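Local coordinates for protein TRAP dicarboxylate transporter-DctP subunit (Desulfovibrio salexigens, PDB 4N6D) that probably captures an organic acid or related solute in the periplasm and delivers it to the membrane components of a TRAP transporter, at residues 152-158 and 221-226; 107-112 and 325-330. All blocks are in the same frame, centred on the assembly; numbering follows the deposited sequence. Where two conformers were deposited one is given.

Interaction 1: 152-158 and 221-226; sequences IMTKVPV and ICRYET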
loop_
_atom_site.group_PDB
_atom_site.type_symbol
_atom_site.label_atom_id
_atom_site.label_comp_id
_atom_site.label_asym_id
_atom_site.label_seq_id
_atom_site.Cartn_x
_atom_site.Cartn_y
_atom_site.Cartn_z
ATOM N N ILE A 152 -12.386 7.484 -3.533
ATOM C CA ILE A 152 -12.699 8.897 -3.678
ATOM C C ILE A 152 -13.684 9.294 -2.597
ATOM O O ILE A 152 -14.786 8.756 -2.534
ATOM C CB ILE A 152 -13.283 9.167 -5.073
ATOM C CG1 ILE A 152 -12.239 8.814 -6.129
ATOM C CG2 ILE A 152 -13.698 10.639 -5.223
ATOM C CD1 ILE A 152 -12.723 8.900 -7.563
ATOM N N MET A 153 -13.271 10.233 -1.744
ATOM C CA MET A 153 -14.057 10.683 -0.614
ATOM C C MET A 153 -14.351 12.165 -0.819
ATOM O O MET A 153 -13.427 12.979 -0.956
ATOM C CB MET A 153 -13.267 10.483 0.665
ATOM C CG MET A 153 -13.006 9.013 0.998
ATOM S SD MET A 153 -11.680 8.820 2.199
ATOM C CE MET A 153 -10.268 8.938 1.102
ATOM N N THR A 154 -15.629 12.524 -0.831
ATOM C CA THR A 154 -16.033 13.846 -1.301
ATOM C C THR A 154 -17.157 14.504 -0.500
ATOM O O THR A 154 -17.890 13.843 0.237
ATOM C CB THR A 154 -16.523 13.775 -2.770
ATOM O OG1 THR A 154 -17.550 12.782 -2.881
ATOM C CG2 THR A 154 -15.380 13.446 -3.725
ATOM N N LYS A 155 -17.267 15.820 -0.653
ATOM C CA LYS A 155 -18.301 16.616 0.007
ATOM C C LYS A 155 -19.665 16.379 -0.589
ATOM O O LYS A 155 -20.666 16.398 0.118
ATOM C CB LYS A 155 -17.972 18.111 -0.101
ATOM C CG LYS A 155 -16.673 18.498 0.562
ATOM C CD LYS A 155 -16.390 19.995 0.452
ATOM C CE LYS A 155 -17.520 20.822 0.992
ATOM N NZ LYS A 155 -17.191 22.276 0.826
ATOM N N VAL A 156 -19.691 16.214 -1.902
ATOM C CA VAL A 156 -20.910 15.983 -2.660
ATOM C C VAL A 156 -20.784 14.609 -3.336
ATOM O O VAL A 156 -19.693 14.193 -3.729
ATOM C CB VAL A 156 -21.109 17.105 -3.711
ATOM C CG1 VAL A 156 -22.198 16.757 -4.723
ATOM C CG2 VAL A 156 -21.412 18.420 -3.030
ATOM N N PRO A 157 -21.893 13.876 -3.455
ATOM C CA PRO A 157 -21.749 12.496 -3.953
ATOM C C PRO A 157 -21.185 12.402 -5.371
ATOM O O PRO A 157 -21.605 13.152 -6.253
ATOM C CB PRO A 157 -23.188 11.961 -3.969
ATOM C CG PRO A 157 -24.002 12.927 -3.197
ATOM C CD PRO A 157 -23.285 14.218 -3.130
ATOM N N VAL A 158 -20.231 11.503 -5.565
ATOM C CA VAL A 158 -19.781 11.119 -6.902
ATOM C C VAL A 158 -20.442 9.777 -7.209
ATOM O O VAL A 158 -20.001 8.737 -6.720
ATOM C CB VAL A 158 -18.252 11.036 -6.991
ATOM C CG1 VAL A 158 -17.829 10.476 -8.316
ATOM C CG2 VAL A 158 -17.653 12.420 -6.782
ATOM N N ILE A 221 -16.303 16.256 6.998
ATOM C CA ILE A 221 -16.494 17.093 5.832
ATOM C C ILE A 221 -16.933 16.295 4.605
ATOM O O ILE A 221 -17.816 16.731 3.864
ATOM C CB ILE A 221 -15.186 17.829 5.499
ATOM C CG1 ILE A 221 -14.777 18.722 6.669
ATOM C CG2 ILE A 221 -15.351 18.637 4.224
ATOM C CD1 ILE A 221 -13.413 19.352 6.479
ATOM N N CYS A 222 -16.328 15.123 4.400
ATOM C CA CYS A 222 -16.596 14.315 3.213
ATOM C C CYS A 222 -17.417 13.120 3.613
ATOM O O CYS A 222 -16.873 12.128 4.080
ATOM C CB CYS A 222 -15.306 13.809 2.586
ATOM S SG CYS A 222 -14.192 15.136 2.105
ATOM N N ARG A 223 -18.722 13.209 3.396
ATOM C CA ARG A 223 -19.636 12.184 3.859
ATOM C C ARG A 223 -20.157 11.268 2.771
ATOM O O ARG A 223 -21.110 10.536 3.005
ATOM C CB ARG A 223 -20.804 12.864 4.574
ATOM C CG ARG A 223 -20.293 13.688 5.744
ATOM C CD ARG A 223 -21.361 14.173 6.663
ATOM N NE ARG A 223 -20.773 15.075 7.647
ATOM C CZ ARG A 223 -21.432 15.588 8.678
ATOM N NH1 ARG A 223 -22.702 15.263 8.881
ATOM N NH2 ARG A 223 -20.814 16.416 9.510
ATOM N N TYR A 224 -19.546 11.344 1.585
ATOM C CA TYR A 224 -19.870 10.459 0.465
ATOM C C TYR A 224 -18.591 9.796 -0.011
ATOM O O TYR A 224 -17.618 10.459 -0.397
ATOM C CB TYR A 224 -20.550 11.218 -0.677
ATOM C CG TYR A 224 -21.802 11.872 -0.193
ATOM C CD1 TYR A 224 -23.002 11.177 -0.165
ATOM C CD2 TYR A 224 -21.786 13.179 0.290
ATOM C CE1 TYR A 224 -24.158 11.755 0.304
ATOM C CE2 TYR A 224 -22.939 13.768 0.770
ATOM C CZ TYR A 224 -24.122 13.039 0.781
ATOM O OH TYR A 224 -25.292 13.592 1.235
ATOM N N GLU A 225 -18.587 8.472 0.068
ATOM C CA GLU A 225 -17.383 7.703 -0.145
ATOM C C GLU A 225 -17.629 6.782 -1.335
ATOM O O GLU A 225 -18.437 5.839 -1.251
ATOM C CB GLU A 225 -17.056 6.879 1.100
ATOM C CG GLU A 225 -17.535 7.478 2.431
ATOM C CD GLU A 225 -16.997 8.879 2.725
ATOM O OE1 GLU A 225 -16.074 9.341 2.019
ATOM O OE2 GLU A 225 -17.519 9.534 3.677
ATOM N N THR A 226 -16.937 7.046 -2.436
ATOM C CA THR A 226 -17.111 6.234 -3.646
ATOM C C THR A 226 -15.998 5.205 -3.763
ATOM O O THR A 226 -14.826 5.559 -3.896
ATOM C CB THR A 226 -17.163 7.134 -4.880
ATOM O OG1 THR A 226 -18.277 8.030 -4.733
ATOM C CG2 THR A 226 -17.343 6.301 -6.149
HETATM O O HOH W 1 -18.855 10.349 -3.405
HETATM O O HOH W 2 -20.262 15.673 2.838
#

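Interaction 2: 107-112 and 325-330; sequences VFELPL and VLSDVE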
loop_
_atom_site.group_PDB
_atom_site.type_symbol
_atom_site.label_atom_id
_atom_site.label_comp_id
_atom_site.label_asym_id
_atom_site.label_seq_id
_atom_site.Cartn_x
_atom_site.Cartn_y
_atom_site.Cartn_z
ATOM N N VAL A 107 4.794 -2.977 -10.135
ATOM C CA VAL A 107 3.558 -3.350 -10.822
ATOM C C VAL A 107 2.401 -3.158 -9.861
ATOM O O VAL A 107 1.264 -2.798 -10.268
ATOM C CB VAL A 107 3.615 -4.804 -11.354
ATOM C CG1 VAL A 107 3.622 -5.805 -10.218
ATOM C CG2 VAL A 107 2.459 -5.070 -12.309
ATOM N N PHE A 108 2.666 -3.345 -8.565
ATOM C CA PHE A 108 1.593 -3.241 -7.571
ATOM C C PHE A 108 1.152 -1.816 -7.262
ATOM O O PHE A 108 0.244 -1.619 -6.441
ATOM C CB PHE A 108 1.928 -3.979 -6.275
ATOM C CG PHE A 108 1.497 -5.400 -6.298
ATOM C CD1 PHE A 108 0.227 -5.738 -5.882
ATOM C CD2 PHE A 108 2.319 -6.384 -6.805
ATOM C CE1 PHE A 108 -0.211 -7.042 -5.929
ATOM C CE2 PHE A 108 1.864 -7.719 -6.846
ATOM C CZ PHE A 108 0.590 -8.014 -6.424
ATOM N N GLU A 109 1.759 -0.827 -7.914
ATOM C CA GLU A 109 1.283 0.569 -7.843
ATOM C C GLU A 109 0.141 0.866 -8.830
ATOM O O GLU A 109 -0.534 1.857 -8.703
ATOM C CB GLU A 109 2.439 1.526 -8.122
ATOM C CG GLU A 109 3.590 1.358 -7.159
ATOM C CD GLU A 109 4.907 1.898 -7.693
ATOM O OE1 GLU A 109 4.891 2.688 -8.655
ATOM O OE2 GLU A 109 5.958 1.516 -7.144
ATOM N N LEU A 110 -0.058 -0.017 -9.796
ATOM C CA LEU A 110 -0.964 0.228 -10.896
ATOM C C LEU A 110 -2.396 -0.122 -10.495
ATOM O O LEU A 110 -2.620 -0.889 -9.570
ATOM C CB LEU A 110 -0.586 -0.673 -12.086
ATOM C CG LEU A 110 0.794 -0.405 -12.657
ATOM C CD1 LEU A 110 1.174 -1.491 -13.674
ATOM C CD2 LEU A 110 0.854 0.985 -13.269
ATOM N N PRO A 111 -3.363 0.412 -11.232
ATOM C CA PRO A 111 -4.764 0.014 -11.036
ATOM C C PRO A 111 -5.006 -1.379 -11.595
ATOM O O PRO A 111 -5.199 -1.530 -12.806
ATOM C CB PRO A 111 -5.543 1.075 -11.806
ATOM C CG PRO A 111 -4.566 1.593 -12.835
ATOM C CD PRO A 111 -3.213 1.512 -12.200
ATOM N N LEU A 112 -5.009 -2.377 -10.719
ATOM C CA LEU A 112 -5.042 -3.766 -11.132
ATOM C C LEU A 112 -6.221 -4.506 -10.541
ATOM O O LEU A 112 -6.296 -5.719 -10.651
ATOM C CB LEU A 112 -3.740 -4.474 -10.776
ATOM C CG LEU A 112 -2.501 -3.951 -11.524
ATOM C CD1 LEU A 112 -1.302 -4.780 -11.194
ATOM C CD2 LEU A 112 -2.704 -3.934 -13.035
ATOM N N VAL A 325 4.373 -10.671 -15.983
ATOM C CA VAL A 325 4.159 -10.266 -14.608
ATOM C C VAL A 325 2.690 -9.888 -14.400
ATOM O O VAL A 325 2.073 -10.306 -13.409
ATOM C CB VAL A 325 5.048 -9.060 -14.248
ATOM C CG1 VAL A 325 4.666 -8.486 -12.889
ATOM C CG2 VAL A 325 6.533 -9.457 -14.262
ATOM N N LEU A 326 2.116 -9.102 -15.312
ATOM C CA LEU A 326 0.717 -8.691 -15.166
ATOM C C LEU A 326 -0.219 -9.895 -15.165
ATOM O O LEU A 326 -1.183 -9.939 -14.426
ATOM C CB LEU A 326 0.297 -7.723 -16.267
ATOM C CG LEU A 326 0.908 -6.318 -16.158
ATOM C CD1 LEU A 326 0.909 -5.590 -17.483
ATOM C CD2 LEU A 326 0.198 -5.514 -15.094
ATOM N N SER A 327 0.052 -10.870 -16.009
ATOM C CA SER A 327 -0.741 -12.099 -16.005
ATOM C C SER A 327 -0.680 -12.753 -14.637
ATOM O O SER A 327 -1.701 -13.124 -14.046
ATOM C CB SER A 327 -0.208 -13.083 -17.029
ATOM O OG SER A 327 -0.419 -12.616 -18.341
ATOM N N ASP A 328 0.533 -12.926 -14.138
ATOM C CA ASP A 328 0.713 -13.564 -12.853
ATOM C C ASP A 328 0.027 -12.810 -11.715
ATOM O O ASP A 328 -0.500 -13.424 -10.789
ATOM C CB ASP A 328 2.196 -13.728 -12.547
ATOM C CG ASP A 328 2.847 -14.798 -13.387
ATOM O OD1 ASP A 328 2.113 -15.575 -14.042
ATOM O OD2 ASP A 328 4.105 -14.867 -13.369
ATOM N N VAL A 329 0.006 -11.484 -11.796
ATOM C CA VAL A 329 -0.624 -10.668 -10.765
ATOM C C VAL A 329 -2.130 -10.952 -10.749
ATOM O O VAL A 329 -2.715 -11.103 -9.676
ATOM C CB VAL A 329 -0.357 -9.170 -10.972
ATOM C CG1 VAL A 329 -1.228 -8.310 -10.063
ATOM C CG2 VAL A 329 1.117 -8.882 -10.676
ATOM N N GLU A 330 -2.748 -11.034 -11.922
ATOM C CA GLU A 330 -4.198 -11.295 -11.962
ATOM C C GLU A 330 -4.510 -12.689 -11.404
ATOM O O GLU A 330 -5.529 -12.900 -10.735
ATOM C CB GLU A 330 -4.758 -11.138 -13.381
ATOM C CG GLU A 330 -6.229 -11.550 -13.551
ATOM C CD GLU A 330 -7.244 -10.647 -12.853
ATOM O OE1 GLU A 330 -6.872 -9.636 -12.219
ATOM O OE2 GLU A 330 -8.444 -10.952 -12.982
HETATM O O HOH W 3 -4.874 -7.822 -11.927
#

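Interaction 1: 152-158 and 221-226
Two antiparallel strand ends pair here, and the turn that follows the first folds back over the second. Backbone hydrogen bonds join Ile152 with Thr226 (Ile152 N to Thr226 O 3.1 Å, Thr226 N to Ile152 O 2.7 Å) and Thr154 with Tyr224 (Thr154 N to Tyr224 O 2.9 Å, Tyr224 N to Thr154 O 3.3 Å). Opposite Thr154 the second segment holds two residues, Arg223 and Tyr224, which makes a classic beta bulge; beyond it, water 2 links Lys155 O, Ile221 O and Arg223 N.

Thr154 and Thr226 project from the same face, and their hydroxyls organise the turn. In its p rotamer, Thr154 reaches forward with OG1 to donate to Val156 O at 2.7 Å; Thr226, in m, donates from OG1 to Val158 O at 2.7 Å. Water 1 donates to both hydroxyls and accepts from Val158 N, so these small polar side chains and the water bind carbonyls and an amide of the turn. Tyr224, chi1 m, offers one face of its flat ring to the compact, puckered Pro157, whose CG stands 3.7 Å from the ring centroid in a CH-pi contact. Met153 and Glu225 point from the other face. There Met153 CB lies 4.3 Å from Cys222 CB, while Glu225, with chi1 at -29° between the usual wells, folds back until its OE1 lies 3.3 Å from Met153 CG. The long, flexible side chain of Met153 packs on Val212 and Leu213 of helix 212-215.

Both strands are central in a four-stranded mixed sheet: 205-208 flanks 151-154, and 288-290 flanks 224-226, with Ile290 touching Pro157 and Thr226.

Interaction 2: 107-112 and 325-330
Apolar packing makes up nearly all of this contact, with no direct hydrogen bond between the segments. Val325, Leu326 and Val329 lie on one side of their helix, as the i, i+1, i+4 spacing allows. Val107 meets all three: its CG2 lies 3.6 Å from Leu326 CD2, and its CG1 3.9 Å from Val325 CG1 and 4.0 Å from Val329 CG2. Branched aliphatic side chains fill the gap between the two backbones; Leu112 brings CD1 within 3.7 Å of Val329 CG1 and CD2 within 3.9 Å of Leu326 CD2. Phe108 CE2 adds a contact 4.1 Å from Val329 CG2.

The polar link is indirect. Water 3 donates to Leu112 O at 2.8 Å and to Glu330 OE1 at 2.7 Å; Glu330 OE2 also forms a salt bridge with Arg333.

This is helix-on-loop packing in a periplasmic solute-binding fold: the C-terminal helix 322-337 covers a 3-10 turn and loop, backed by helices 117-131 and 294-317.

Interaction 1 and interaction 2 lie in separate parts of the fold, their centres 28 Å apart and their nearest atoms about 11 Å apart, without touching. Along the sequence 107-112 comes first, then 152-158 and 221-226, and finally 325-330, so the strand pairing falls wholly between the two halves of the helix-on-loop contact. From the loop before helix 117-131 the chain goes out to the four-stranded sheet containing 151-154 and 224-226, then returns with its last helix packing on that loop. Interaction 2 thus ties the end of the fold to its earlier part, consistent with the way chain segments pass back and forth between the two lobes of solute-binding proteins.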